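Local coordinates for protein phosphoglycerate dehydrogenase (Lactobacillus plantarum, PDB 3EVT) that probably catalyses the NAD-dependent oxidation of 3-phosphoglycerate to 3-phosphohydroxypyruvate, the first step of the phosphorylated route to serine, at residues Q138-Y143 with L159-I164; A249-T254 with D269-T274. All blocks are in the same frame, centred on the assembly; numbering follows the deposited sequence.

Interaction 1 (Q138-Y143 with L159-I164)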
loop_
_atom_site.group_PDB
_atom_site.type_symbol
_atom_site.label_atom_id
_atom_site.label_comp_id
_atom_site.label_asym_id
_atom_site.label_seq_id
_atom_site.Cartn_x
_atom_site.Cartn_y
_atom_site.Cartn_z
ATOM N N GLN A 138 5.022 7.408 -9.345
ATOM C CA GLN A 138 6.497 7.337 -9.391
ATOM C C GLN A 138 7.014 5.977 -9.912
ATOM O O GLN A 138 6.225 5.008 -10.084
ATOM C CB GLN A 138 7.134 7.757 -8.039
ATOM C CG GLN A 138 6.676 9.129 -7.506
ATOM C CD GLN A 138 7.695 9.799 -6.520
ATOM O OE1 GLN A 138 8.892 9.893 -6.836
ATOM N NE2 GLN A 138 7.212 10.268 -5.327
ATOM N N GLN A 139 8.310 5.934 -10.243
ATOM C CA GLN A 139 8.926 4.732 -10.805
ATOM C C GLN A 139 9.734 4.007 -9.765
ATOM O O GLN A 139 10.601 4.573 -9.112
ATOM C CB GLN A 139 9.897 5.030 -11.944
ATOM C CG GLN A 139 9.425 6.015 -12.931
ATOM C CD GLN A 139 8.674 5.349 -14.039
ATOM O OE1 GLN A 139 7.813 5.969 -14.692
ATOM N NE2 GLN A 139 8.976 4.064 -14.258
ATOM N N LEU A 140 9.448 2.730 -9.642
ATOM C CA LEU A 140 10.179 1.827 -8.785
ATOM C C LEU A 140 10.970 0.848 -9.686
ATOM O O LEU A 140 10.398 0.112 -10.469
ATOM C CB LEU A 140 9.172 1.067 -7.926
ATOM C CG LEU A 140 9.707 -0.057 -7.043
ATOM C CD1 LEU A 140 10.763 0.525 -6.119
ATOM C CD2 LEU A 140 8.601 -0.768 -6.228
ATOM N N LEU A 141 12.284 0.836 -9.521
ATOM C CA LEU A 141 13.147 -0.143 -10.150
ATOM C C LEU A 141 13.603 -1.213 -9.131
ATOM O O LEU A 141 14.300 -0.914 -8.143
ATOM C CB LEU A 141 14.358 0.602 -10.769
ATOM C CG LEU A 141 15.422 -0.333 -11.409
ATOM C CD1 LEU A 141 14.829 -1.201 -12.554
ATOM C CD2 LEU A 141 16.582 0.523 -11.906
ATOM N N ILE A 142 13.223 -2.468 -9.354
ATOM C CA ILE A 142 13.638 -3.576 -8.443
ATOM C C ILE A 142 14.564 -4.581 -9.155
ATOM O O ILE A 142 14.230 -5.095 -10.206
ATOM C CB ILE A 142 12.411 -4.393 -7.906
ATOM C CG1 ILE A 142 11.280 -3.458 -7.409
ATOM C CG2 ILE A 142 12.836 -5.464 -6.828
ATOM C CD1 ILE A 142 9.877 -4.208 -7.220
ATOM N N TYR A 143 15.719 -4.830 -8.549
ATOM C CA TYR A 143 16.666 -5.848 -8.958
ATOM C C TYR A 143 16.340 -7.138 -8.234
ATOM O O TYR A 143 16.477 -7.226 -6.992
ATOM C CB TYR A 143 18.111 -5.411 -8.588
ATOM C CG TYR A 143 18.710 -4.305 -9.460
ATOM C CD1 TYR A 143 19.733 -4.598 -10.383
ATOM C CD2 TYR A 143 18.287 -2.970 -9.337
ATOM C CE1 TYR A 143 20.306 -3.606 -11.155
ATOM C CE2 TYR A 143 18.842 -1.965 -10.113
ATOM C CZ TYR A 143 19.863 -2.303 -11.031
ATOM O OH TYR A 143 20.427 -1.333 -11.840
ATOM N N LEU A 159 -0.556 0.554 -5.489
ATOM C CA LEU A 159 -0.437 1.930 -4.986
ATOM C C LEU A 159 -0.182 2.989 -6.112
ATOM O O LEU A 159 0.077 4.162 -5.857
ATOM C CB LEU A 159 0.630 1.973 -3.893
ATOM C CG LEU A 159 0.112 1.260 -2.650
ATOM C CD1 LEU A 159 1.265 0.910 -1.727
ATOM C CD2 LEU A 159 -0.956 2.167 -1.946
ATOM N N GLY A 160 -0.250 2.553 -7.364
ATOM C CA GLY A 160 -0.087 3.453 -8.486
ATOM C C GLY A 160 1.333 3.652 -8.939
ATOM O O GLY A 160 1.591 4.508 -9.771
ATOM N N MET A 161 2.283 2.867 -8.400
ATOM C CA MET A 161 3.685 2.997 -8.878
ATOM C C MET A 161 3.885 2.313 -10.250
ATOM O O MET A 161 3.197 1.358 -10.594
ATOM C CB MET A 161 4.694 2.470 -7.861
ATOM C CG MET A 161 4.639 3.095 -6.409
ATOM S SD MET A 161 6.126 2.635 -5.448
ATOM C CE MET A 161 7.140 4.013 -5.927
ATOM N N HIS A 162 4.778 2.862 -11.063
ATOM C CA HIS A 162 5.250 2.131 -12.240
ATOM C C HIS A 162 6.495 1.236 -11.894
ATOM O O HIS A 162 7.543 1.704 -11.436
ATOM C CB HIS A 162 5.550 3.066 -13.412
ATOM C CG HIS A 162 5.908 2.336 -14.664
ATOM N ND1 HIS A 162 4.970 1.682 -15.437
ATOM C CD2 HIS A 162 7.097 2.149 -15.282
ATOM C CE1 HIS A 162 5.563 1.125 -16.478
ATOM N NE2 HIS A 162 6.858 1.377 -16.397
ATOM N N VAL A 163 6.349 -0.050 -12.129
ATOM C CA VAL A 163 7.332 -1.014 -11.624
ATOM C C VAL A 163 8.113 -1.763 -12.718
ATOM O O VAL A 163 7.564 -2.482 -13.556
ATOM C CB VAL A 163 6.695 -2.017 -10.647
ATOM C CG1 VAL A 163 7.772 -2.686 -9.855
ATOM C CG2 VAL A 163 5.712 -1.302 -9.708
ATOM N N ILE A 164 9.418 -1.581 -12.648
ATOM C CA ILE A 164 10.359 -2.233 -13.536
ATOM C C ILE A 164 11.286 -3.115 -12.736
ATOM O O ILE A 164 11.803 -2.682 -11.691
ATOM C CB ILE A 164 11.248 -1.176 -14.218
ATOM C CG1 ILE A 164 10.365 -0.113 -14.871
ATOM C CG2 ILE A 164 12.232 -1.853 -15.209
ATOM C CD1 ILE A 164 11.131 0.777 -15.806
#
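L141 carries CG anti to its backbone N (chi1 176°), which puts CG beside the carbonyl carbon; the second torsion then turns CD1 towards I164, 3.8 Å from I164 CG2. I142 has the other arrangement, CG1 anti to its carbonyl carbon (chi1 -46°), and its CD1 ends 3.7 Å from V163 CG1 on the opposite face of the sheet. L140 lies on that second face too, its CB 4.1 Å from M161 CE at the bent tip of the methionine, while its isobutyl group runs side by side with V163. Between the two faces four backbone bonds make a parallel ladder. L140 supplies both its polar atoms, its N meeting H162 O at 2.8 Å and its O receiving I164 N at 2.9 Å, and so straddles V163. H162 N to Q138 O (2.8 Å) starts the ladder and I142 N to I164 O (2.7 Å) ends it, with the strand axes 20° from parallel. This is the first beta-alpha-beta crossover of a Rossmann domain: strand 139-143 runs into helix 147-158 and the chain returns in strand 162-167. The helix covers the face of L140, I142 and V163, where A156, L152 and A153 meet them, and I142 also touches the glycine-rich GxGxxG turn, consistent with a dinucleotide-binding site. G160, at positive phi, closes the helix in a Schellman motif with M161 N bonded to A156 O, and delivers M161 to the sheet. On the face of L141 and I164, Q139 and H162 lie side by side, their amide and ring planes well turned apart; the close approach of Q139 NE2 to the ring edge is doubtful. The polar end of H162 is settled elsewhere: NE2 bonds to E178 and the ring stacks on H177. Q138 NE2 is likewise bonded elsewhere, to T134 O.

Interaction 2 (A249-T254 with D269-T274)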
loop_
_atom_site.group_PDB
_atom_site.type_symbol
_atom_site.label_atom_id
_atom_site.label_comp_id
_atom_site.label_asym_id
_atom_site.label_seq_id
_atom_site.Cartn_x
_atom_site.Cartn_y
_atom_site.Cartn_z
ATOM N N ALA A 249 18.843 6.878 1.500
ATOM C CA ALA A 249 18.993 5.414 1.461
ATOM C C ALA A 249 18.333 4.748 2.670
ATOM O O ALA A 249 18.192 5.362 3.727
ATOM C CB ALA A 249 20.412 5.035 1.389
ATOM N N ALA A 250 17.906 3.508 2.508
ATOM C CA ALA A 250 17.449 2.725 3.657
ATOM C C ALA A 250 18.136 1.401 3.536
ATOM O O ALA A 250 17.957 0.683 2.558
ATOM C CB ALA A 250 15.923 2.556 3.663
ATOM N N LEU A 251 18.966 1.079 4.508
ATOM C CA LEU A 251 19.666 -0.202 4.396
ATOM C C LEU A 251 19.215 -1.096 5.530
ATOM O O LEU A 251 19.381 -0.746 6.684
ATOM C CB LEU A 251 21.182 -0.002 4.438
ATOM C CG LEU A 251 21.732 1.161 3.638
ATOM C CD1 LEU A 251 23.222 1.392 4.077
ATOM C CD2 LEU A 251 21.560 0.885 2.083
ATOM N N ASP A 252 18.652 -2.244 5.191
ATOM C CA ASP A 252 18.283 -3.214 6.210
ATOM C C ASP A 252 19.366 -4.265 6.375
ATOM O O ASP A 252 19.251 -5.127 7.244
ATOM C CB ASP A 252 16.977 -3.937 5.848
ATOM C CG ASP A 252 16.449 -4.782 7.001
ATOM O OD1 ASP A 252 16.329 -4.266 8.138
ATOM O OD2 ASP A 252 16.119 -5.956 6.770
ATOM N N VAL A 253 20.372 -4.197 5.494
ATOM C CA VAL A 253 21.589 -5.002 5.529
ATOM C C VAL A 253 22.774 -4.084 5.228
ATOM O O VAL A 253 22.642 -3.052 4.540
ATOM C CB VAL A 253 21.570 -6.130 4.504
ATOM C CG1 VAL A 253 20.512 -7.171 4.846
ATOM C CG2 VAL A 253 21.363 -5.572 3.114
ATOM N N THR A 254 23.930 -4.439 5.770
ATOM C CA THR A 254 25.114 -3.594 5.669
ATOM C C THR A 254 26.375 -4.453 5.452
ATOM O O THR A 254 26.345 -5.683 5.646
ATOM C CB THR A 254 25.233 -2.638 6.886
ATOM O OG1 THR A 254 25.381 -3.388 8.119
ATOM C CG2 THR A 254 23.966 -1.813 6.967
ATOM N N ASP A 269 21.740 11.794 8.535
ATOM C CA ASP A 269 20.287 11.978 8.555
ATOM C C ASP A 269 19.598 11.480 7.276
ATOM O O ASP A 269 18.385 11.524 7.175
ATOM C CB ASP A 269 19.942 13.452 8.785
ATOM C CG ASP A 269 20.161 13.874 10.235
ATOM O OD1 ASP A 269 20.367 12.988 11.104
ATOM O OD2 ASP A 269 20.097 15.088 10.521
ATOM N N ASP A 270 20.374 11.002 6.318
ATOM C CA ASP A 270 19.835 10.641 5.017
ATOM C C ASP A 270 20.006 9.147 4.734
ATOM O O ASP A 270 19.850 8.707 3.587
ATOM C CB ASP A 270 20.478 11.477 3.889
ATOM C CG ASP A 270 21.983 11.266 3.779
ATOM O OD1 ASP A 270 22.539 10.502 4.584
ATOM O OD2 ASP A 270 22.618 11.896 2.904
ATOM N N VAL A 271 20.337 8.384 5.781
ATOM C CA VAL A 271 20.408 6.931 5.642
ATOM C C VAL A 271 19.641 6.332 6.807
ATOM O O VAL A 271 19.876 6.726 7.962
ATOM C CB VAL A 271 21.868 6.403 5.597
ATOM C CG1 VAL A 271 21.907 4.886 5.425
ATOM C CG2 VAL A 271 22.628 7.054 4.488
ATOM N N LEU A 272 18.697 5.435 6.525
ATOM C CA LEU A 272 17.909 4.847 7.613
ATOM C C LEU A 272 18.390 3.450 7.800
ATOM O O LEU A 272 18.145 2.628 6.947
ATOM C CB LEU A 272 16.411 4.772 7.259
ATOM C CG LEU A 272 15.694 5.986 6.638
ATOM C CD1 LEU A 272 14.173 5.765 6.344
ATOM C CD2 LEU A 272 15.912 7.192 7.483
ATOM N N ILE A 273 19.052 3.166 8.911
ATOM C CA ILE A 273 19.610 1.851 9.146
ATOM C C ILE A 273 18.575 1.056 9.917
ATOM O O ILE A 273 18.100 1.509 10.972
ATOM C CB ILE A 273 20.937 1.932 10.035
ATOM C CG1 ILE A 273 21.924 2.916 9.443
ATOM C CG2 ILE A 273 21.605 0.542 10.166
ATOM C CD1 ILE A 273 22.508 2.458 8.090
ATOM N N THR A 274 18.198 -0.110 9.416
ATOM C CA THR A 274 17.412 -0.980 10.239
ATOM C C THR A 274 18.226 -2.249 10.347
ATOM O O THR A 274 18.846 -2.657 9.386
ATOM C CB THR A 274 15.985 -1.285 9.654
ATOM O OG1 THR A 274 16.125 -1.852 8.339
ATOM C CG2 THR A 274 15.174 0.001 9.571
#
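D252 and T274 meet through their side chains at about a right angle, T274 OG1 donating to D252 OD1; the modelled 2.4 Å is very short, so the exact length is doubtful. D252 CG stands anti to the backbone N (chi1 -170°), which directs the carboxylate at T274 and at the backbone N-H groups of I277 and S278, bonded to OD1 and OD2. An alanine here would probably leave the T274 hydroxyl and both of those amides without their acceptor, and the chain just beyond strand 271-273 less firmly held. Backbone bonds zip the parallel strands: A249 straddles V271, its N bonded to D270 O and its O to L272 N (2.8 Å), and L251 straddles I273, its N bonded to L272 O and its O to T274 N. Among apolar contacts, L251 CD1 lies 4.0 Å from V271 CG1 and also near I273 CD1, on the face that helix 234-242 covers through L237 and L241. Strand 271-273 is the last of the Rossmann sheet within its chain. Its outward V271 O and I273 N are both bonded by the amide of Q120 of the second subunit, implying that dimerisation satisfies polar groups of an edge strand.

How the interactions relate
From the N terminus the chain first reaches interaction 1, where 138-143 meets 159-164 and closes a loop of 15 residues, 12 of them helical. It then builds strands 178-181, 194-197 and 222-225 before 249-254 opens interaction 2, whose 14-residue loop to 269-274 contains neither helix nor strand. The two are in series: neither nests in nor crosses the other. Both are parallel pairs of one seven-stranded sheet, with strands 194-197 and 222-225 between them, so their centres stand 20 Å apart and their nearest atoms about 11 Å. Interaction 1 joins strands inside the sheet, whereas interaction 2 adds one of its two outer strands, 271-273, beside the second subunit.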